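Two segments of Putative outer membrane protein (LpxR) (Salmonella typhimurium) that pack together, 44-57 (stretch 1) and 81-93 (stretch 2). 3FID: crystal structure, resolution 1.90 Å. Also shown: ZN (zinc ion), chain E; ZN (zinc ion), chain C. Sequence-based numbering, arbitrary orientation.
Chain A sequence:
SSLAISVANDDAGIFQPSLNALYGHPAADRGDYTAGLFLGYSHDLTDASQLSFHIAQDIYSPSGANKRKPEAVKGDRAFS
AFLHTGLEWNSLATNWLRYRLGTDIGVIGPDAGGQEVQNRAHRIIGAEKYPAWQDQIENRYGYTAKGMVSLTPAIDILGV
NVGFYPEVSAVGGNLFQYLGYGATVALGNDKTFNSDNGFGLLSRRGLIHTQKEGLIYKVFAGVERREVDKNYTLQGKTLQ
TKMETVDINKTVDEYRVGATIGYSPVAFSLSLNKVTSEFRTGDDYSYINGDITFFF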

# COMPACT_ATOMS: atom_id res chain seq x y z
N ASP A 44 -17.70 -0.62 12.81
CA ASP A 44 -18.94 -0.29 12.10
C ASP A 44 -19.82 0.59 12.97
O ASP A 44 -20.30 0.16 14.01
CB ASP A 44 -19.71 -1.54 11.64
CG ASP A 44 -19.88 -2.59 12.73
OD1 ASP A 44 -19.03 -2.68 13.65
OD2 ASP A 44 -20.87 -3.37 12.66
N LEU A 45 -20.00 1.84 12.56
CA LEU A 45 -20.95 2.72 13.22
C LEU A 45 -22.40 2.38 12.83
O LEU A 45 -23.31 2.46 13.65
CB LEU A 45 -20.62 4.19 12.97
CG LEU A 45 -19.47 4.67 13.86
CD1 LEU A 45 -18.17 4.53 13.12
CD2 LEU A 45 -19.67 6.13 14.27
N THR A 46 -22.57 1.96 11.58
CA THR A 46 -23.81 1.41 11.07
C THR A 46 -23.42 0.26 10.16
O THR A 46 -22.22 -0.02 9.99
CB THR A 46 -24.62 2.44 10.25
OG1 THR A 46 -23.96 2.71 9.01
CG2 THR A 46 -24.81 3.74 11.01
N ASP A 47 -24.40 -0.42 9.57
CA ASP A 47 -24.12 -1.45 8.57
C ASP A 47 -23.44 -0.83 7.35
O ASP A 47 -22.72 -1.51 6.64
CB ASP A 47 -25.40 -2.18 8.14
CG ASP A 47 -25.86 -3.22 9.16
OD1 ASP A 47 -26.93 -3.83 8.95
OD2 ASP A 47 -25.16 -3.43 10.18
N ALA A 48 -23.67 0.46 7.12
CA ALA A 48 -23.14 1.13 5.93
C ALA A 48 -21.77 1.83 6.10
O ALA A 48 -21.11 2.12 5.11
CB ALA A 48 -24.15 2.10 5.39
N SER A 49 -21.37 2.09 7.35
CA SER A 49 -20.30 3.04 7.65
C SER A 49 -19.30 2.56 8.70
O SER A 49 -19.70 2.09 9.78
CB SER A 49 -20.90 4.35 8.12
OG SER A 49 -21.58 5.03 7.08
N GLN A 50 -18.01 2.74 8.40
CA GLN A 50 -16.94 2.42 9.33
C GLN A 50 -16.07 3.62 9.64
O GLN A 50 -15.91 4.54 8.82
CB GLN A 50 -15.99 1.37 8.75
CG GLN A 50 -16.57 0.04 8.49
CD GLN A 50 -15.49 -0.96 8.07
OE1 GLN A 50 -14.63 -0.66 7.21
NE2 GLN A 50 -15.52 -2.12 8.67
N LEU A 51 -15.51 3.58 10.85
CA LEU A 51 -14.43 4.45 11.25
C LEU A 51 -13.22 3.56 11.54
O LEU A 51 -13.33 2.64 12.36
CB LEU A 51 -14.80 5.22 12.51
CG LEU A 51 -13.81 6.27 13.01
CD1 LEU A 51 -13.52 7.44 12.01
CD2 LEU A 51 -14.29 6.79 14.35
N SER A 52 -12.08 3.88 10.92
CA SER A 52 -10.86 3.08 11.08
C SER A 52 -9.71 3.86 11.69
O SER A 52 -9.56 5.05 11.44
CB SER A 52 -10.40 2.57 9.72
OG SER A 52 -11.40 1.76 9.16
N PHE A 53 -8.87 3.16 12.45
CA PHE A 53 -7.65 3.72 13.02
C PHE A 53 -6.52 2.79 12.60
O PHE A 53 -6.71 1.58 12.55
CB PHE A 53 -7.73 3.72 14.55
CG PHE A 53 -6.39 3.93 15.24
CD1 PHE A 53 -5.80 5.20 15.28
CD2 PHE A 53 -5.72 2.85 15.85
CE1 PHE A 53 -4.56 5.39 15.93
CE2 PHE A 53 -4.48 3.02 16.49
CZ PHE A 53 -3.91 4.28 16.55
N HIS A 54 -5.33 3.34 12.38
CA HIS A 54 -4.18 2.51 12.05
C HIS A 54 -2.88 3.18 12.45
O HIS A 54 -2.84 4.39 12.65
CB HIS A 54 -4.13 2.22 10.55
CG HIS A 54 -3.67 3.38 9.73
ND1 HIS A 54 -4.50 4.43 9.38
CD2 HIS A 54 -2.46 3.68 9.21
CE1 HIS A 54 -3.82 5.31 8.68
NE2 HIS A 54 -2.58 4.87 8.54
N ILE A 55 -1.85 2.35 12.60
CA ILE A 55 -0.46 2.80 12.70
C ILE A 55 0.31 1.94 11.67
O ILE A 55 -0.01 0.76 11.47
CB ILE A 55 0.10 2.62 14.14
CG1 ILE A 55 1.61 2.93 14.20
CG2 ILE A 55 -0.13 1.20 14.63
CD1 ILE A 55 1.98 4.43 14.53
N ALA A 56 1.32 2.53 11.03
CA ALA A 56 2.06 1.80 10.01
C ALA A 56 3.47 2.35 9.82
O ALA A 56 3.74 3.51 10.14
CB ALA A 56 1.28 1.83 8.69
N GLN A 57 4.35 1.50 9.31
CA GLN A 57 5.71 1.91 8.91
C GLN A 57 6.02 1.28 7.55
O GLN A 57 5.92 0.06 7.37
CB GLN A 57 6.76 1.47 9.93
CG GLN A 57 8.15 2.15 9.69
CD GLN A 57 9.32 1.34 10.22
OE1 GLN A 57 9.37 0.12 10.07
NE2 GLN A 57 10.27 2.02 10.84
ZN ZN E . -1.38 5.90 7.21
ZN ZN C . -18.21 -4.46 14.46
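Stretch 2 81-93: AFLHTGLEWNSLA

The apolar side of this contact is carried by one face of a two-stranded antiparallel pairing, where Leu51, Phe53, Ile55 and Gln57 lie beside Trp89, Leu87, Thr85 and Leu83. Phe53 CB sits 4.2 Å from Leu87 CD2, with that methyl at the edge of the Phe53 ring, near its plane. Further along, Ile55 CD1 touches Leu83 CD1 at 4.5 Å. Leu51, Phe53, Ile55 and Leu87 are on the surface, as apolar residues on this face may be in an outer membrane protein, where lipid can be the neighbour. Toward the start of stretch 1, the large Trp89 ring reaches past its own partner: Leu45 CD1 lies 4.0 Å from Trp89 CZ3, and Ser49 OG 3.4 Å from Trp89 CZ2.

Beneath these side chains, stretch 2 is extended from Ala81 and runs against strand 49-57 at 166°, the axes approaching to 4.6 Å. Ser49 pairs with Ser91, Leu51 with Trp89, Phe53 with Leu87, and so on to Gln57 with Leu83. The pairs between them carry the backbone hydrogen bonds. Gln50 N gives to Asn90 O at 2.8 Å and Asn90 N returns to Gln50 O at 2.9 Å; Ser52 N meets Glu88 O at 2.8 Å, and Ala56 N meets His84 O at 2.9 Å. Leu92 N extends the ladder to Ala48 O at 2.9 Å. Between His54 and Gly86 the bonds are longer, with His54 N to Gly86 O at 3.2 Å. Thr85 OG1 adds a second donor to His54 O at 2.8 Å.

The opposite face is polar and largely buried. Here Gly86 suits its place because a CB would lie tight against His54 CE1, at 3.4 Å; without one, the His54 ring lies with a face over the backbone at Gly86 N. On this same face His54 NE2 and His84 ND1 each bind one and the same zinc ion at 2.1 Å, while a water and one atom from elsewhere in the structure also bind it. The small Ala56 leaves room for the His84 ring, its CB 3.7 Å from the ring centroid, over the face. Further along, a water accepts from Ser52 OG at 2.6 Å and donates to Glu88 OE1 at 3.0 Å, linking two side chains that share no direct hydrogen bond. Asn90 ND2 makes a weak hydrogen bond to Gln50 OE1 at 3.5 Å. At the far end of the first face, Ser49 OG and Ser91 OG share a hydrogen bond of 2.9 Å, short side chains matching a close non-hydrogen-bonded pair.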

# COMPACT_ATOMS: atom_id res chain seq x y z
N ALA A 81 12.04 6.07 5.19
CA ALA A 81 10.87 5.41 5.77
C ALA A 81 9.78 6.41 6.11
O ALA A 81 10.03 7.60 6.34
CB ALA A 81 11.25 4.56 7.02
N PHE A 82 8.55 5.91 6.10
CA PHE A 82 7.36 6.70 6.35
C PHE A 82 6.64 6.03 7.53
O PHE A 82 6.23 4.88 7.42
CB PHE A 82 6.51 6.66 5.07
CG PHE A 82 5.16 7.33 5.18
CD1 PHE A 82 4.96 8.46 5.97
CD2 PHE A 82 4.10 6.84 4.42
CE1 PHE A 82 3.72 9.10 6.00
CE2 PHE A 82 2.84 7.45 4.46
CZ PHE A 82 2.66 8.59 5.26
N LEU A 83 6.53 6.73 8.65
CA LEU A 83 5.84 6.22 9.85
C LEU A 83 4.57 7.04 10.03
O LEU A 83 4.63 8.26 10.01
CB LEU A 83 6.73 6.41 11.07
CG LEU A 83 6.15 5.99 12.43
CD1 LEU A 83 6.01 4.44 12.62
CD2 LEU A 83 7.13 6.58 13.45
N HIS A 84 3.42 6.38 10.15
CA HIS A 84 2.17 7.15 10.06
C HIS A 84 1.05 6.56 10.88
O HIS A 84 1.04 5.38 11.19
CB HIS A 84 1.73 7.35 8.60
CG HIS A 84 1.79 6.11 7.75
ND1 HIS A 84 0.67 5.52 7.21
CD2 HIS A 84 2.85 5.37 7.32
CE1 HIS A 84 1.04 4.47 6.48
NE2 HIS A 84 2.35 4.35 6.56
N THR A 85 0.11 7.42 11.28
CA THR A 85 -1.06 6.95 11.99
C THR A 85 -2.20 7.79 11.48
O THR A 85 -2.00 8.92 11.10
CB THR A 85 -0.90 7.05 13.55
OG1 THR A 85 -2.09 6.56 14.18
CG2 THR A 85 -0.61 8.47 14.02
N GLY A 86 -3.41 7.25 11.49
CA GLY A 86 -4.51 8.12 11.12
C GLY A 86 -5.87 7.53 11.39
O GLY A 86 -5.99 6.46 11.95
N LEU A 87 -6.87 8.25 10.90
CA LEU A 87 -8.27 7.89 11.04
C LEU A 87 -8.91 8.01 9.67
O LEU A 87 -8.52 8.87 8.86
CB LEU A 87 -8.95 8.89 11.98
CG LEU A 87 -8.62 8.79 13.47
CD1 LEU A 87 -9.07 10.08 14.15
CD2 LEU A 87 -9.29 7.54 14.08
N GLU A 88 -9.92 7.17 9.41
CA GLU A 88 -10.62 7.22 8.14
C GLU A 88 -12.10 6.85 8.26
O GLU A 88 -12.43 5.91 8.96
CB GLU A 88 -9.97 6.22 7.20
CG GLU A 88 -10.41 6.29 5.77
CD GLU A 88 -9.97 5.05 5.03
OE1 GLU A 88 -10.70 4.04 5.09
OE2 GLU A 88 -8.87 5.08 4.44
N TRP A 89 -12.95 7.58 7.54
CA TRP A 89 -14.37 7.27 7.39
C TRP A 89 -14.55 6.47 6.09
O TRP A 89 -14.04 6.87 5.06
CB TRP A 89 -15.14 8.60 7.34
CG TRP A 89 -16.61 8.46 7.21
CD1 TRP A 89 -17.37 8.70 6.09
CD2 TRP A 89 -17.52 8.07 8.24
NE1 TRP A 89 -18.71 8.47 6.37
CE2 TRP A 89 -18.82 8.08 7.68
CE3 TRP A 89 -17.36 7.71 9.58
CZ2 TRP A 89 -19.96 7.74 8.41
CZ3 TRP A 89 -18.49 7.35 10.32
CH2 TRP A 89 -19.78 7.38 9.74
N ASN A 90 -15.23 5.33 6.15
CA ASN A 90 -15.47 4.47 4.97
C ASN A 90 -16.96 4.18 4.89
O ASN A 90 -17.50 3.58 5.80
CB ASN A 90 -14.70 3.15 5.13
CG ASN A 90 -14.84 2.21 3.91
OD1 ASN A 90 -15.19 2.62 2.82
ND2 ASN A 90 -14.52 0.96 4.12
N SER A 91 -17.65 4.62 3.83
CA SER A 91 -19.11 4.58 3.86
C SER A 91 -19.76 4.26 2.51
O SER A 91 -19.35 4.77 1.48
CB SER A 91 -19.64 5.91 4.38
OG SER A 91 -21.05 5.89 4.37
N LEU A 92 -20.79 3.42 2.55
CA LEU A 92 -21.69 3.29 1.41
C LEU A 92 -22.70 4.43 1.49
O LEU A 92 -23.58 4.43 2.36
CB LEU A 92 -22.39 1.92 1.41
CG LEU A 92 -21.48 0.68 1.33
CD1 LEU A 92 -22.32 -0.56 1.17
CD2 LEU A 92 -20.48 0.77 0.19
N ALA A 93 -22.54 5.44 0.64
CA ALA A 93 -23.49 6.56 0.58
C ALA A 93 -24.84 6.07 0.09
O ALA A 93 -25.91 6.50 0.60
CB ALA A 93 -22.98 7.65 -0.31
O HOH W 1 -12.47 3.29 7.40
O HOH W 2 -1.97 5.48 5.07